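PDB 5MSX: putative endo-1,4-beta-xylanase from Bacteroides thetaiotaomicron VPI-5482, which probably hydrolyses O-glycosidic bonds, perhaps as an arabinofuranosidase of glycoside hydrolase family 43 acting on plant pectin. Local coordinates for residues R366-A371 with K448-I453; K206-Y211 with G268-Y273. One frame throughout, in Å; residues are numbered along the deposited sequence.

Contact 1 of 2, residues R366-A371 with K448-I453; sequences RWMAAA and KGVPGI
Trp367 and Ile453 face each other as an antiparallel hydrogen-bonded pair, and their side chains form the tight side of this contact. Trp367 N donates to Ile453 O at 2.9 Å, and Ile453 N donates back to Trp367 O at 3.0 Å. On the same face of the sheet, Ile453 CG1 meets the indole at its edge, 3.9 Å from Trp367 CE3. The indole CG lies anti to the backbone N (chi1 166°), which lays the six-membered ring beside the partner strand, with Pro451 O over one face. Ile379 touches both side chains, and Trp367 NE1 is hydrogen-bonded to Ser332 O. With alanine in place of the indole, Ser332 O is likely to lose its donor, and a gap would probably open beside Ile453 and Ile379.

Both strands lie in the F5/8 type C domain, a beta-sandwich of the discoidin type. The short strand 367-368 pairs there with the start of 452-458. Trp454, next along that strand, helps bind the calcium ion. The Arg366 side chain lies close to that of Trp454, and its NE forms a salt bridge with Glu351.

Pairing continues at Met368 and Gly452, a non-hydrogen-bonded pair with CA atoms 4.2 Å apart. A CB on Gly452 would clash with Met368 SD and Trp367 O. Beyond it, Pro451 centres an inverse gamma turn. Pro451 O accepts a hydrogen bond from Ala369 N at 3.0 Å, and Ala369 CB rests 4.0 Å from Pro451 CB.

The opposite face is looser and partly open to solvent. Met368, bent at chi2 and chi3, folds back over Gly452. Met368 CE reaches Val450 CG1 at 3.7 Å, the nearest approach of the two side chains.

Contact 2 of 2, residues K206-Y211 with G268-Y273; sequences KRKGIY and GTDNYY. With EDO (1,2-ethanediol), chain B.
Arg207 reaches across a wide backbone gap to grip Asp270 side-on; even their CA atoms, the nearest pair, are 9.0 Å apart. Arg207 NE donates to Asp270 OD1 at 3.2 Å, and Arg207 NH2 to Asp270 OD2 at 3.0 Å. Each oxygen uses its syn lone pair. The fit is not flat: guanidinium and carboxylate planes are 28° apart, and OD1 sits further out of the guanidinium plane than OD2. The Arg207 chain is extended, with CG anti to the backbone N (chi1 173°), carrying the charge over the gap.

Arg207 ends the strand 203-207 and starts a type I' turn of a beta hairpin, closed by Ile210. Asp270 lies in the segment that leads into strand 272-278 of another sheet, so the salt bridge joins two neighbouring sheets of the family 43 catalytic domain, a five-bladed beta-propeller. It lies away from the predicted catalytic residues.

Next to the salt bridge, Arg207 CD touches Tyr272 CE1 obliquely at 3.7 Å, with guanidinium and ring planes 78° apart. Phe295 adds a cation-pi contact to Arg207 and meets the Tyr272 ring edge-to-face. Lys208 NZ stays 4.2 Å from Asp270 OD2, too far for a salt bridge.

From the N terminus, the chain first builds the family 43 catalytic domain. Contact 2 comes first, closing a loop of 56 residues between 206-211 and 268-273 and tying a hairpin of one sheet to the approach to a strand in another. The chain then passes into the F5/8 type C domain. There contact 1 closes a second loop, of 76 residues, between 366-371 and 448-453, and most of that loop is strand. The two loops follow in series and neither nest nor cross. Their centres are 42 Å apart, on opposite sides of the chain's centre. Contact 2 is a surface link between sheets; contact 1 is buried pairing within one sheet.

Contact 1 of 2, residues R366-A371 with K448-I453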
ATOM      1  N   ARG C 366     -12.497  43.597   4.437  1.00 20.49           N
ATOM      2  CA  ARG C 366     -13.122  43.585   3.132  1.00 21.38           C
ATOM      3  C   ARG C 366     -13.998  44.813   2.910  1.00 22.48           C
ATOM      4  O   ARG C 366     -14.648  45.310   3.851  1.00 20.26           O
ATOM      5  CB  ARG C 366     -14.008  42.338   2.992  1.00 22.04           C
ATOM      6  CG  ARG C 366     -14.862  42.110   4.220  1.00 21.34           C
ATOM      7  CD  ARG C 366     -15.717  40.889   4.090  1.00 21.24           C
ATOM      8  NE  ARG C 366     -16.451  40.735   5.325  1.00 21.29           N
ATOM      9  CZ  ARG C 366     -17.552  40.026   5.477  1.00 20.41           C
ATOM     10  NH1 ARG C 366     -18.055  39.343   4.475  1.00 21.81           N
ATOM     11  NH2 ARG C 366     -18.136  39.993   6.656  1.00 20.35           N
ATOM     12  N   TRP C 367     -14.029  45.265   1.654  1.00 24.07           N
ATOM     13  CA  TRP C 367     -15.129  46.117   1.155  1.00 24.07           C
ATOM     14  C   TRP C 367     -16.318  45.230   0.927  1.00 24.02           C
ATOM     15  O   TRP C 367     -16.163  44.094   0.471  1.00 25.12           O
ATOM     16  CB  TRP C 367     -14.760  46.824  -0.152  1.00 25.21           C
ATOM     17  CG  TRP C 367     -15.930  47.438  -0.893  1.00 26.73           C
ATOM     18  CD1 TRP C 367     -16.696  48.489  -0.484  1.00 27.27           C
ATOM     19  CD2 TRP C 367     -16.459  47.029  -2.156  1.00 27.65           C
ATOM     20  NE1 TRP C 367     -17.674  48.763  -1.407  1.00 27.67           N
ATOM     21  CE2 TRP C 367     -17.545  47.898  -2.455  1.00 28.75           C
ATOM     22  CE3 TRP C 367     -16.104  46.036  -3.090  1.00 29.42           C
ATOM     23  CZ2 TRP C 367     -18.305  47.791  -3.642  1.00 29.73           C
ATOM     24  CZ3 TRP C 367     -16.877  45.917  -4.289  1.00 31.02           C
ATOM     25  CH2 TRP C 367     -17.969  46.795  -4.538  1.00 30.47           C
ATOM     26  N   MET C 368     -17.504  45.731   1.252  1.00 23.73           N
ATOM     27  CA  MET C 368     -18.756  45.124   0.841  1.00 25.40           C
ATOM     28  C   MET C 368     -19.723  46.217   0.380  1.00 28.37           C
ATOM     29  O   MET C 368     -19.927  47.222   1.082  1.00 28.79           O
ATOM     30  CB  MET C 368     -19.405  44.349   1.990  1.00 26.96           C
ATOM     31  CG  MET C 368     -18.626  43.122   2.461  1.00 27.92           C
ATOM     32  SD  MET C 368     -18.810  41.746   1.330  1.00 30.73           S
ATOM     33  CE  MET C 368     -20.509  41.276   1.562  1.00 31.38           C
ATOM     34  N   ALA C 369     -20.312  46.019  -0.800  1.00 30.05           N
ATOM     35  CA  ALA C 369     -21.404  46.863  -1.292  1.00 30.44           C
ATOM     36  C   ALA C 369     -22.634  46.709  -0.394  1.00 31.20           C
ATOM     37  O   ALA C 369     -22.838  45.635   0.223  1.00 30.07           O
ATOM     38  CB  ALA C 369     -21.761  46.474  -2.726  1.00 30.45           C
ATOM     39  N   ALA C 370     -23.466  47.756  -0.333  1.00 30.87           N
ATOM     40  CA  ALA C 370     -24.718  47.682   0.423  1.00 33.00           C
ATOM     41  C   ALA C 370     -25.663  46.640  -0.182  1.00 35.47           C
ATOM     42  O   ALA C 370     -25.643  46.390  -1.394  1.00 33.04           O
ATOM     43  CB  ALA C 370     -25.396  49.039   0.503  1.00 32.23           C
ATOM     44  N   ALA C 371     -26.455  46.010   0.683  1.00 37.81           N
ATOM     45  CA  ALA C 371     -27.461  45.030   0.274  1.00 42.18           C
ATOM     46  C   ALA C 371     -28.347  45.527  -0.881  1.00 42.50           C
ATOM     47  O   ALA C 371     -28.567  44.772  -1.824  1.00 45.24           O
ATOM     48  CB  ALA C 371     -28.326  44.627   1.470  1.00 43.87           C
ATOM     49  N   LYS C 448     -22.180  38.908 -11.233  1.00 39.64           N
ATOM     50  CA  LYS C 448     -22.705  37.843 -10.377  1.00 36.23           C
ATOM     51  C   LYS C 448     -21.709  37.525  -9.251  1.00 36.84           C
ATOM     52  O   LYS C 448     -20.517  37.829  -9.347  1.00 33.00           O
ATOM     53  CB  LYS C 448     -23.003  36.602 -11.207  1.00 38.41           C
ATOM     54  N   GLY C 449     -22.221  36.915  -8.188  1.00 37.32           N
ATOM     55  CA  GLY C 449     -21.457  36.612  -6.976  1.00 36.21           C
ATOM     56  C   GLY C 449     -21.587  37.698  -5.919  1.00 35.27           C
ATOM     57  O   GLY C 449     -22.099  38.787  -6.175  1.00 34.61           O
ATOM     58  N   VAL C 450     -21.107  37.401  -4.716  1.00 33.33           N
ATOM     59  CA  VAL C 450     -21.195  38.348  -3.607  1.00 30.50           C
ATOM     60  C   VAL C 450     -20.388  39.598  -3.926  1.00 29.58           C
ATOM     61  O   VAL C 450     -19.232  39.496  -4.300  1.00 26.74           O
ATOM     62  CB  VAL C 450     -20.764  37.708  -2.285  1.00 29.93           C
ATOM     63  CG1 VAL C 450     -20.567  38.748  -1.188  1.00 29.58           C
ATOM     64  CG2 VAL C 450     -21.791  36.674  -1.897  1.00 29.31           C
ATOM     65  N   PRO C 451     -21.025  40.788  -3.815  1.00 31.21           N
ATOM     66  CA  PRO C 451     -20.362  42.009  -4.243  1.00 30.22           C
ATOM     67  C   PRO C 451     -19.405  42.601  -3.180  1.00 30.69           C
ATOM     68  O   PRO C 451     -19.728  43.598  -2.524  1.00 30.47           O
ATOM     69  CB  PRO C 451     -21.549  42.940  -4.566  1.00 32.03           C
ATOM     70  CG  PRO C 451     -22.611  42.521  -3.607  1.00 32.40           C
ATOM     71  CD  PRO C 451     -22.439  41.025  -3.453  1.00 31.26           C
ATOM     72  N   GLY C 452     -18.230  41.981  -3.024  1.00 28.25           N
ATOM     73  CA  GLY C 452     -17.249  42.412  -2.052  1.00 26.51           C
ATOM     74  C   GLY C 452     -15.868  41.896  -2.338  1.00 26.07           C
ATOM     75  O   GLY C 452     -15.718  40.914  -3.053  1.00 26.04           O
ATOM     76  N   ILE C 453     -14.865  42.567  -1.778  1.00 25.16           N
ATOM     77  CA  ILE C 453     -13.470  42.279  -2.035  1.00 25.75           C
ATOM     78  C   ILE C 453     -12.654  42.317  -0.721  1.00 25.86           C
ATOM     79  O   ILE C 453     -12.613  43.365  -0.016  1.00 23.73           O
ATOM     80  CB  ILE C 453     -12.867  43.319  -3.022  1.00 26.15           C
ATOM     81  CG1 ILE C 453     -13.639  43.341  -4.354  1.00 26.83           C
ATOM     82  CG2 ILE C 453     -11.403  43.019  -3.288  1.00 26.12           C
ATOM     83  CD1 ILE C 453     -13.026  44.264  -5.399  1.00 27.71           C
TER

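Contact 2 of 2, residues K206-Y211 with G268-Y273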
ATOM      1  N   LYS C 206       4.729  14.055  16.213  1.00 17.06           N
ATOM      2  CA  LYS C 206       5.874  13.509  16.906  1.00 18.57           C
ATOM      3  C   LYS C 206       7.061  14.453  16.690  1.00 19.40           C
ATOM      4  O   LYS C 206       7.357  14.793  15.560  1.00 20.25           O
ATOM      5  CB  LYS C 206       6.225  12.136  16.350  1.00 18.27           C
ATOM      6  CG  LYS C 206       7.332  11.415  17.117  1.00 19.98           C
ATOM      7  CD  LYS C 206       7.693  10.094  16.450  1.00 20.52           C
ATOM      8  CE  LYS C 206       8.443   9.156  17.393  1.00 20.37           C
ATOM      9  NZ  LYS C 206       8.602   7.882  16.656  1.00 20.92           N
ATOM     10  N   ARG C 207       7.750  14.838  17.762  1.00 19.33           N
ATOM     11  CA  ARG C 207       8.959  15.648  17.649  1.00 20.47           C
ATOM     12  C   ARG C 207      10.036  15.165  18.628  1.00 20.43           C
ATOM     13  O   ARG C 207       9.786  15.107  19.838  1.00 18.24           O
ATOM     14  CB  ARG C 207       8.641  17.117  17.918  1.00 21.40           C
ATOM     15  CG  ARG C 207       9.872  18.033  17.987  1.00 21.12           C
ATOM     16  CD  ARG C 207       9.460  19.466  18.209  1.00 20.96           C
ATOM     17  NE  ARG C 207      10.573  20.422  18.283  1.00 20.77           N
ATOM     18  CZ  ARG C 207      11.323  20.635  19.369  1.00 22.10           C
ATOM     19  NH1 ARG C 207      11.169  19.932  20.497  1.00 20.57           N
ATOM     20  NH2 ARG C 207      12.260  21.566  19.323  1.00 21.33           N
ATOM     21  N   LYS C 208      11.219  14.831  18.096  1.00 22.74           N
ATOM     22  CA  LYS C 208      12.369  14.383  18.914  1.00 23.29           C
ATOM     23  C   LYS C 208      11.998  13.283  19.892  1.00 22.87           C
ATOM     24  O   LYS C 208      12.262  13.382  21.076  1.00 24.22           O
ATOM     25  CB  LYS C 208      12.986  15.580  19.655  1.00 26.41           C
ATOM     26  CG  LYS C 208      13.546  16.606  18.691  1.00 28.63           C
ATOM     27  CD  LYS C 208      14.123  17.821  19.377  1.00 32.56           C
ATOM     28  CE  LYS C 208      14.669  18.772  18.319  1.00 36.58           C
ATOM     29  NZ  LYS C 208      15.591  19.800  18.880  1.00 39.82           N
ATOM     30  N   GLY C 209      11.317  12.258  19.385  1.00 23.21           N
ATOM     31  CA  GLY C 209      10.883  11.125  20.195  1.00 22.63           C
ATOM     32  C   GLY C 209       9.689  11.319  21.117  1.00 22.69           C
ATOM     33  O   GLY C 209       9.341  10.388  21.836  1.00 24.28           O
ATOM     34  N   ILE C 210       9.063  12.503  21.121  1.00 20.47           N
ATOM     35  CA  ILE C 210       7.906  12.764  21.959  1.00 19.46           C
ATOM     36  C   ILE C 210       6.654  12.886  21.072  1.00 17.65           C
ATOM     37  O   ILE C 210       6.660  13.580  20.061  1.00 17.19           O
ATOM     38  CB  ILE C 210       8.100  14.038  22.811  1.00 20.69           C
ATOM     39  CG1 ILE C 210       9.419  13.949  23.594  1.00 22.85           C
ATOM     40  CG2 ILE C 210       6.916  14.262  23.756  1.00 19.02           C
ATOM     41  CD1 ILE C 210       9.731  15.172  24.462  1.00 22.87           C
ATOM     42  N   TYR C 211       5.612  12.174  21.471  1.00 16.87           N
ATOM     43  CA  TYR C 211       4.303  12.201  20.856  1.00 17.65           C
ATOM     44  C   TYR C 211       3.431  13.252  21.554  1.00 17.26           C
ATOM     45  O   TYR C 211       3.374  13.287  22.780  1.00 17.02           O
ATOM     46  CB  TYR C 211       3.644  10.825  20.983  1.00 18.69           C
ATOM     47  CG  TYR C 211       4.352   9.670  20.301  1.00 18.76           C
ATOM     48  CD1 TYR C 211       4.352   9.534  18.905  1.00 19.57           C
ATOM     49  CD2 TYR C 211       4.967   8.673  21.047  1.00 19.66           C
ATOM     50  CE1 TYR C 211       4.971   8.467  18.290  1.00 18.72           C
ATOM     51  CE2 TYR C 211       5.606   7.599  20.433  1.00 19.56           C
ATOM     52  CZ  TYR C 211       5.596   7.494  19.068  1.00 19.42           C
ATOM     53  OH  TYR C 211       6.184   6.402  18.469  1.00 19.49           O
ATOM     54  N   GLY C 268      12.236  19.705   6.338  1.00 38.63           N
ATOM     55  CA  GLY C 268      13.644  19.979   6.628  1.00 38.26           C
ATOM     56  C   GLY C 268      13.922  21.098   7.627  1.00 39.82           C
ATOM     57  O   GLY C 268      15.052  21.558   7.676  1.00 40.13           O
ATOM     58  N   THR C 269      12.928  21.546   8.423  1.00 35.82           N
ATOM     59  CA  THR C 269      13.160  22.561   9.479  1.00 32.91           C
ATOM     60  C   THR C 269      12.660  22.079  10.838  1.00 31.91           C
ATOM     61  O   THR C 269      11.885  21.121  10.919  1.00 34.87           O
ATOM     62  CB  THR C 269      12.469  23.906   9.184  1.00 34.94           C
ATOM     63  OG1 THR C 269      11.038  23.784   9.355  1.00 32.28           O
ATOM     64  CG2 THR C 269      12.794  24.392   7.764  1.00 33.72           C
ATOM     65  N   ASP C 270      13.096  22.753  11.900  1.00 28.96           N
ATOM     66  CA  ASP C 270      12.495  22.586  13.234  1.00 27.80           C
ATOM     67  C   ASP C 270      11.610  23.788  13.604  1.00 26.36           C
ATOM     68  O   ASP C 270      11.433  24.092  14.782  1.00 26.73           O
ATOM     69  CB  ASP C 270      13.586  22.401  14.300  1.00 28.78           C
ATOM     70  CG  ASP C 270      13.019  21.933  15.662  1.00 30.27           C
ATOM     71  OD1 ASP C 270      12.277  20.933  15.681  1.00 33.96           O
ATOM     72  OD2 ASP C 270      13.313  22.552  16.716  1.00 30.70           O
ATOM     73  N   ASN C 271      11.061  24.481  12.608  1.00 24.32           N
ATOM     74  CA  ASN C 271      10.245  25.652  12.873  1.00 24.39           C
ATOM     75  C   ASN C 271       8.830  25.163  12.840  1.00 21.73           C
ATOM     76  O   ASN C 271       8.341  24.783  11.777  1.00 21.19           O
ATOM     77  CB  ASN C 271      10.483  26.741  11.828  1.00 25.93           C
ATOM     78  CG  ASN C 271      11.942  27.154  11.741  1.00 28.79           C
ATOM     79  OD1 ASN C 271      12.475  27.333  10.646  1.00 33.23           O
ATOM     80  ND2 ASN C 271      12.598  27.295  12.892  1.00 27.98           N
ATOM     81  N   TYR C 272       8.196  25.103  14.005  1.00 19.71           N
ATOM     82  CA  TYR C 272       6.801  24.666  14.077  1.00 18.89           C
ATOM     83  C   TYR C 272       5.880  25.894  14.136  1.00 17.80           C
ATOM     84  O   TYR C 272       6.268  26.950  14.652  1.00 15.89           O
ATOM     85  CB  TYR C 272       6.588  23.756  15.289  1.00 18.62           C
ATOM     86  CG  TYR C 272       7.093  22.364  15.091  1.00 18.51           C
ATOM     87  CD1 TYR C 272       8.461  22.101  15.023  1.00 18.97           C
ATOM     88  CD2 TYR C 272       6.217  21.302  14.912  1.00 18.29           C
ATOM     89  CE1 TYR C 272       8.937  20.813  14.829  1.00 18.23           C
ATOM     90  CE2 TYR C 272       6.686  20.015  14.709  1.00 17.86           C
ATOM     91  CZ  TYR C 272       8.038  19.781  14.666  1.00 17.99           C
ATOM     92  OH  TYR C 272       8.502  18.511  14.452  1.00 19.27           O
ATOM     93  N   TYR C 273       4.680  25.719  13.577  1.00 17.71           N
ATOM     94  CA  TYR C 273       3.622  26.731  13.521  1.00 17.91           C
ATOM     95  C   TYR C 273       2.297  26.111  13.949  1.00 17.20           C
ATOM     96  O   TYR C 273       2.067  24.926  13.755  1.00 16.72           O
ATOM     97  CB  TYR C 273       3.489  27.303  12.092  1.00 19.03           C
ATOM     98  CG  TYR C 273       4.755  27.984  11.659  1.00 20.78           C
ATOM     99  CD1 TYR C 273       5.008  29.322  11.975  1.00 21.37           C
ATOM    100  CD2 TYR C 273       5.745  27.259  11.013  1.00 22.79           C
ATOM    101  CE1 TYR C 273       6.211  29.925  11.614  1.00 22.85           C
ATOM    102  CE2 TYR C 273       6.940  27.851  10.632  1.00 23.84           C
ATOM    103  CZ  TYR C 273       7.169  29.173  10.939  1.00 23.79           C
ATOM    104  OH  TYR C 273       8.380  29.705  10.575  1.00 27.20           O
TER
HETATM  105  C1  EDO B 513      11.382  28.937   6.983  1.00 52.58           C
HETATM  106  O1  EDO B 513      10.475  27.850   6.700  1.00 49.67           O
HETATM  107  C2  EDO B 513      10.976  29.604   8.295  1.00 50.53           C
HETATM  108  O2  EDO B 513      10.326  28.635   9.148  1.00 46.25           O